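Local coordinates for outer membrane protein (Bartonella henselae, PDB 2FI9), which is of unknown function, belonging to the DUF498/DUF598 family and, despite its outer-membrane name, folding as a small mixed alpha/beta domain rather than a membrane barrel, at residues 47-52 and 122-126; 59-63 and 90-96. All coordinates share one frame. Residues are numbered along the deposited sequence.

Contact 1: 47-52 and 122-126; sequences IDMTGP and ALLFA
Segment 47-52 leaves an edge strand as an irregular loop: Ile-47 is extended (phi/psi -132/141), Asp-48 (-90/75) centres an inverse gamma turn with a weak Met-49 N to Ile-47 O bond of 3.0 Å, Gly-51 is stretched out again (-159/164), and Pro-52 turns the chain at -70/-14. Segment 122-126 is extended throughout, continuing from a central strand. Between the strands that lead into the two segments lies strand 36-40, so the loop reaches past the end of strand 36-40 to meet 122-126; the backbones come nearest at Pro-52 and Phe-125, with CA atoms 5.6 Å apart.

Phe-125 is the centre of the contact. With chi1 t and chi2 at 73°, its ring enters the curve of the loop. Pro-52 lies over one face in a CH-pi contact, Pro-52 CB standing 4.1 Å from the centroid of the Phe-125 ring and 21° off the normal, while Met-49 CB meets the ring edge at Phe-125 CD1 (3.8 Å). Gly-51 C approaches CE1 of Phe-125 to 3.3 Å. Met-49, in an m, t, p rotamer, brings SD to 4.0 Å from Leu-123 CD1. The CA-to-CB bond of Ile-47 points toward 122-126, and its side chain lies beside Leu-123.

The side-chain contacts are apolar, with the Gly-51 peptide also against the ring: an aromatic ring covered on one face and touched at its edge joins the loop to the chain leaving that strand.

Contact 2: 59-63 and 90-96; sequences ISRVL and LLWEKRI
A Schellman motif ends the helix that supplies segment 90-96, and this helix end packs against the short helix of segment 59-63; both lie on one face of the central mixed sheet. Arg-95, with positive phi (55/38), is the C-prime residue: Ile-96 N bonds to Leu-91 O and Arg-95 N to Trp-92 O, each at 3.0 Å. In the other segment, Leu-63 N to Ile-59 O (3.0 Å) forms the first helical turn.

Leu-63 has the largest buried area of any residue in the contact. Its CA-to-CB bond points sideways, but the m,t rotamer brings its methyls among the opposite side chains: Leu-63 CD1 is 4.0 Å from Leu-90 CB, and Leu-63 CD2 lies 3.9 Å from Leu-91 CD2 and 3.8 Å from Lys-94 CG, the aliphatic part of an exposed lysine. The backbones are closest here, with the CA atoms of Leu-63 and Lys-94 6.7 Å apart.

Leu-91, also m,t, is the inner partner. Leu-91 CG meets Ile-59 CD1 at 4.0 Å and Leu-91 CD2 meets Val-62 CG1 at 4.2 Å. Ile-59, with chi1 p and chi2 t, extends CD1 on to Leu-90 CD1 at 4.5 Å. Beneath, Val-62, Leu-91 and Ile-96 all rest on Leu-72 of strand 71-75, so the helix pair and the sheet share one hydrophobic layer. Redirected inward by the Schellman turn, Ile-96 brings CD1 to 3.7 Å from Val-62 CG1.

In the fold
The segments follow the chain in the order 47-52, 59-63, 90-96 and 122-126, so contact 2 forms within the part of the chain whose ends contact 1 brings together. The two centres lie about 16 Å apart along the same face of the mixed sheet, and they meet directly where Leu-123 CD2 packs on Ile-59 CG2 at 3.7 Å. Contact 1 joins the loop beyond edge strand 43-47 to strand 120-124 at the middle of the sheet, while contact 2 pairs helices 60-64 and 85-93 above strand 71-75. Helix 103-115 packs on the opposite face, against Ala-122 and Leu-124, which makes the domain a layered alpha/beta fold.

Contact 1: 47-52 and 122-126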
loop_
_atom_site.group_PDB
_atom_site.type_symbol
_atom_site.label_atom_id
_atom_site.label_comp_id
_atom_site.label_asym_id
_atom_site.label_seq_id
_atom_site.Cartn_x
_atom_site.Cartn_y
_atom_site.Cartn_z
ATOM N N ILE A 47 7.221 4.665 -4.459
ATOM C CA ILE A 47 7.437 5.668 -3.433
ATOM C C ILE A 47 8.753 5.382 -2.718
ATOM O O ILE A 47 9.116 4.227 -2.459
ATOM C CB ILE A 47 6.281 5.772 -2.417
ATOM C CG1 ILE A 47 5.761 4.396 -2.049
ATOM C CG2 ILE A 47 5.147 6.643 -2.980
ATOM C CD1 ILE A 47 5.237 4.321 -0.670
ATOM N N ASP A 48 9.467 6.451 -2.414
ATOM C CA ASP A 48 10.790 6.341 -1.860
ATOM C C ASP A 48 10.722 6.285 -0.347
ATOM O O ASP A 48 11.016 7.272 0.320
ATOM C CB ASP A 48 11.632 7.524 -2.306
ATOM C CG ASP A 48 13.114 7.255 -2.176
ATOM O OD1 ASP A 48 13.527 6.071 -2.281
ATOM O OD2 ASP A 48 13.868 8.235 -1.974
ATOM N N MET A 49 10.317 5.138 0.190
ATOM C CA MET A 49 10.316 4.936 1.639
ATOM C C MET A 49 11.744 4.592 2.105
ATOM O O MET A 49 12.359 3.666 1.590
ATOM C CB MET A 49 9.330 3.823 2.033
ATOM C CG MET A 49 7.848 4.145 1.802
ATOM S SD MET A 49 6.726 2.752 2.136
ATOM C CE MET A 49 6.602 2.923 3.915
ATOM N N THR A 50 12.282 5.348 3.052
ATOM C CA THR A 50 13.594 5.004 3.639
ATOM C C THR A 50 13.459 3.948 4.732
ATOM O O THR A 50 14.454 3.363 5.194
ATOM C CB THR A 50 14.258 6.210 4.288
ATOM O OG1 THR A 50 13.405 6.693 5.335
ATOM C CG2 THR A 50 14.531 7.297 3.264
ATOM N N GLY A 51 12.221 3.739 5.157
ATOM C CA GLY A 51 11.936 2.863 6.278
ATOM C C GLY A 51 10.507 2.387 6.258
ATOM O O GLY A 51 9.673 2.957 5.557
ATOM N N PRO A 52 10.219 1.335 7.034
ATOM C CA PRO A 52 8.929 0.656 7.012
ATOM C C PRO A 52 7.748 1.437 7.603
ATOM O O PRO A 52 6.600 1.049 7.370
ATOM C CB PRO A 52 9.201 -0.614 7.814
ATOM C CG PRO A 52 10.313 -0.260 8.702
ATOM C CD PRO A 52 11.169 0.688 7.959
ATOM N N ALA A 122 -3.209 -0.160 -1.162
ATOM C CA ALA A 122 -2.108 -0.697 -0.360
ATOM C C ALA A 122 -0.882 0.200 -0.444
ATOM O O ALA A 122 -0.564 0.726 -1.511
ATOM C CB ALA A 122 -1.756 -2.103 -0.831
ATOM N N LEU A 123 -0.202 0.380 0.689
ATOM C CA LEU A 123 1.097 1.000 0.720
ATOM C C LEU A 123 2.037 -0.095 1.155
ATOM O O LEU A 123 1.863 -0.658 2.229
ATOM C CB LEU A 123 1.111 2.140 1.740
ATOM C CG LEU A 123 2.453 2.836 1.985
ATOM C CD1 LEU A 123 3.076 3.335 0.708
ATOM C CD2 LEU A 123 2.289 4.015 2.970
ATOM N N LEU A 124 3.032 -0.411 0.337
ATOM C CA LEU A 124 3.833 -1.600 0.608
ATOM C C LEU A 124 5.321 -1.287 0.696
ATOM O O LEU A 124 5.935 -0.951 -0.316
ATOM C CB LEU A 124 3.568 -2.667 -0.463
ATOM C CG LEU A 124 2.101 -3.052 -0.707
ATOM C CD1 LEU A 124 1.917 -3.846 -1.983
ATOM C CD2 LEU A 124 1.519 -3.852 0.458
ATOM N N PHE A 125 5.895 -1.408 1.895
ATOM C CA PHE A 125 7.338 -1.291 2.051
ATOM C C PHE A 125 7.997 -2.534 1.505
ATOM O O PHE A 125 7.674 -3.636 1.915
ATOM C CB PHE A 125 7.718 -1.115 3.504
ATOM C CG PHE A 125 9.196 -0.921 3.735
ATOM C CD1 PHE A 125 9.817 0.277 3.392
ATOM C CD2 PHE A 125 9.957 -1.923 4.337
ATOM C CE1 PHE A 125 11.172 0.465 3.621
ATOM C CE2 PHE A 125 11.326 -1.728 4.595
ATOM C CZ PHE A 125 11.930 -0.541 4.232
ATOM N N ALA A 126 8.930 -2.342 0.582
ATOM C CA ALA A 126 9.595 -3.458 -0.084
ATOM C C ALA A 126 10.572 -4.099 0.875
ATOM O O ALA A 126 11.429 -3.423 1.423
ATOM C CB ALA A 126 10.329 -2.968 -1.294
#

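Contact 2: 59-63 and 90-96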
loop_
_atom_site.group_PDB
_atom_site.type_symbol
_atom_site.label_atom_id
_atom_site.label_comp_id
_atom_site.label_asym_id
_atom_site.label_seq_id
_atom_site.Cartn_x
_atom_site.Cartn_y
_atom_site.Cartn_z
ATOM N N ILE A 59 1.645 8.729 2.150
ATOM C CA ILE A 59 0.227 8.417 1.993
ATOM C C ILE A 59 -0.556 9.532 1.268
ATOM O O ILE A 59 -1.772 9.442 1.098
ATOM C CB ILE A 59 -0.450 8.057 3.356
ATOM C CG1 ILE A 59 -0.489 9.271 4.296
ATOM C CG2 ILE A 59 0.255 6.864 4.017
ATOM C CD1 ILE A 59 -1.598 9.195 5.346
ATOM N N SER A 60 0.156 10.564 0.836
ATOM C CA SER A 60 -0.471 11.716 0.186
ATOM C C SER A 60 -1.353 11.355 -1.021
ATOM O O SER A 60 -2.415 11.936 -1.198
ATOM C CB SER A 60 0.585 12.752 -0.216
ATOM O OG SER A 60 1.556 12.172 -1.067
ATOM N N ARG A 61 -0.937 10.377 -1.827
ATOM C CA ARG A 61 -1.752 9.971 -2.977
ATOM C C ARG A 61 -3.040 9.266 -2.550
ATOM O O ARG A 61 -4.084 9.392 -3.225
ATOM C CB ARG A 61 -0.963 9.084 -3.934
ATOM C CG ARG A 61 -0.096 9.847 -4.912
ATOM C CD ARG A 61 0.515 8.876 -5.922
ATOM N NE ARG A 61 1.415 9.529 -6.870
ATOM C CZ ARG A 61 1.029 10.132 -7.998
ATOM N NH1 ARG A 61 -0.256 10.191 -8.344
ATOM N NH2 ARG A 61 1.937 10.677 -8.798
ATOM N N VAL A 62 -2.953 8.522 -1.442
ATOM C CA VAL A 62 -4.113 7.857 -0.862
ATOM C C VAL A 62 -5.120 8.897 -0.387
ATOM O O VAL A 62 -6.305 8.809 -0.709
ATOM C CB VAL A 62 -3.717 6.928 0.303
ATOM C CG1 VAL A 62 -4.948 6.419 1.047
ATOM C CG2 VAL A 62 -2.930 5.774 -0.216
ATOM N N LEU A 63 -4.648 9.889 0.360
ATOM C CA LEU A 63 -5.532 10.924 0.864
ATOM C C LEU A 63 -6.215 11.630 -0.319
ATOM O O LEU A 63 -7.422 11.884 -0.302
ATOM C CB LEU A 63 -4.752 11.920 1.738
ATOM C CG LEU A 63 -4.155 11.295 3.021
ATOM C CD1 LEU A 63 -3.308 12.310 3.769
ATOM C CD2 LEU A 63 -5.235 10.734 3.955
ATOM N N LEU A 90 -5.061 11.763 9.884
ATOM C CA LEU A 90 -5.281 12.091 8.463
ATOM C C LEU A 90 -6.189 11.073 7.764
ATOM O O LEU A 90 -7.121 11.450 7.037
ATOM C CB LEU A 90 -3.939 12.177 7.739
ATOM C CG LEU A 90 -3.002 13.327 8.126
ATOM C CD1 LEU A 90 -1.578 12.991 7.697
ATOM C CD2 LEU A 90 -3.459 14.628 7.523
ATOM N N LEU A 91 -5.916 9.787 7.973
ATOM C CA LEU A 91 -6.727 8.725 7.357
ATOM C C LEU A 91 -8.166 8.759 7.886
ATOM O O LEU A 91 -9.141 8.648 7.122
ATOM C CB LEU A 91 -6.075 7.364 7.564
ATOM C CG LEU A 91 -4.810 7.186 6.716
ATOM C CD1 LEU A 91 -3.918 6.043 7.243
ATOM C CD2 LEU A 91 -5.169 7.043 5.188
ATOM N N TRP A 92 -8.298 8.960 9.199
ATOM C CA TRP A 92 -9.607 9.089 9.825
ATOM C C TRP A 92 -10.418 10.242 9.236
ATOM O O TRP A 92 -11.611 10.089 8.989
ATOM C CB TRP A 92 -9.445 9.255 11.351
ATOM C CG TRP A 92 -10.740 9.378 12.100
ATOM C CD1 TRP A 92 -11.421 8.375 12.726
ATOM C CD2 TRP A 92 -11.501 10.574 12.314
ATOM N NE1 TRP A 92 -12.558 8.867 13.311
ATOM C CE2 TRP A 92 -12.634 10.214 13.073
ATOM C CE3 TRP A 92 -11.330 11.918 11.942
ATOM C CZ2 TRP A 92 -13.596 11.145 13.469
ATOM C CZ3 TRP A 92 -12.295 12.849 12.323
ATOM C CH2 TRP A 92 -13.412 12.457 13.090
ATOM N N GLU A 93 -9.767 11.388 9.017
ATOM C CA GLU A 93 -10.417 12.578 8.449
ATOM C C GLU A 93 -10.994 12.325 7.062
ATOM O O GLU A 93 -11.904 13.013 6.635
ATOM C CB GLU A 93 -9.422 13.725 8.315
ATOM C CG GLU A 93 -8.891 14.285 9.605
ATOM C CD GLU A 93 -7.844 15.372 9.380
ATOM O OE1 GLU A 93 -7.431 15.609 8.220
ATOM O OE2 GLU A 93 -7.430 15.998 10.370
ATOM N N LYS A 94 -10.431 11.351 6.353
ATOM C CA LYS A 94 -10.866 11.044 4.986
ATOM C C LYS A 94 -11.724 9.783 4.963
ATOM O O LYS A 94 -12.029 9.260 3.891
ATOM C CB LYS A 94 -9.650 10.868 4.079
ATOM C CG LYS A 94 -8.808 12.122 3.879
ATOM C CD LYS A 94 -9.508 13.124 3.002
ATOM C CE LYS A 94 -8.649 14.332 2.767
ATOM N NZ LYS A 94 -9.462 15.377 2.110
ATOM N N ARG A 95 -12.099 9.305 6.154
ATOM C CA ARG A 95 -12.931 8.115 6.331
ATOM C C ARG A 95 -12.346 6.892 5.623
ATOM O O ARG A 95 -13.082 6.103 5.027
ATOM C CB ARG A 95 -14.370 8.348 5.834
ATOM C CG ARG A 95 -15.030 9.659 6.280
ATOM C CD ARG A 95 -15.306 9.658 7.742
ATOM N NE ARG A 95 -15.596 10.999 8.255
ATOM C CZ ARG A 95 -15.300 11.407 9.489
ATOM N NH1 ARG A 95 -14.684 10.583 10.332
ATOM N NH2 ARG A 95 -15.606 12.641 9.875
ATOM N N ILE A 96 -11.028 6.760 5.657
ATOM C CA ILE A 96 -10.388 5.562 5.151
ATOM C C ILE A 96 -10.081 4.644 6.319
ATOM O O ILE A 96 -9.386 5.038 7.261
ATOM C CB ILE A 96 -9.097 5.884 4.380
ATOM C CG1 ILE A 96 -9.411 6.788 3.172
ATOM C CG2 ILE A 96 -8.385 4.591 3.937
ATOM C CD1 ILE A 96 -8.187 7.367 2.552
#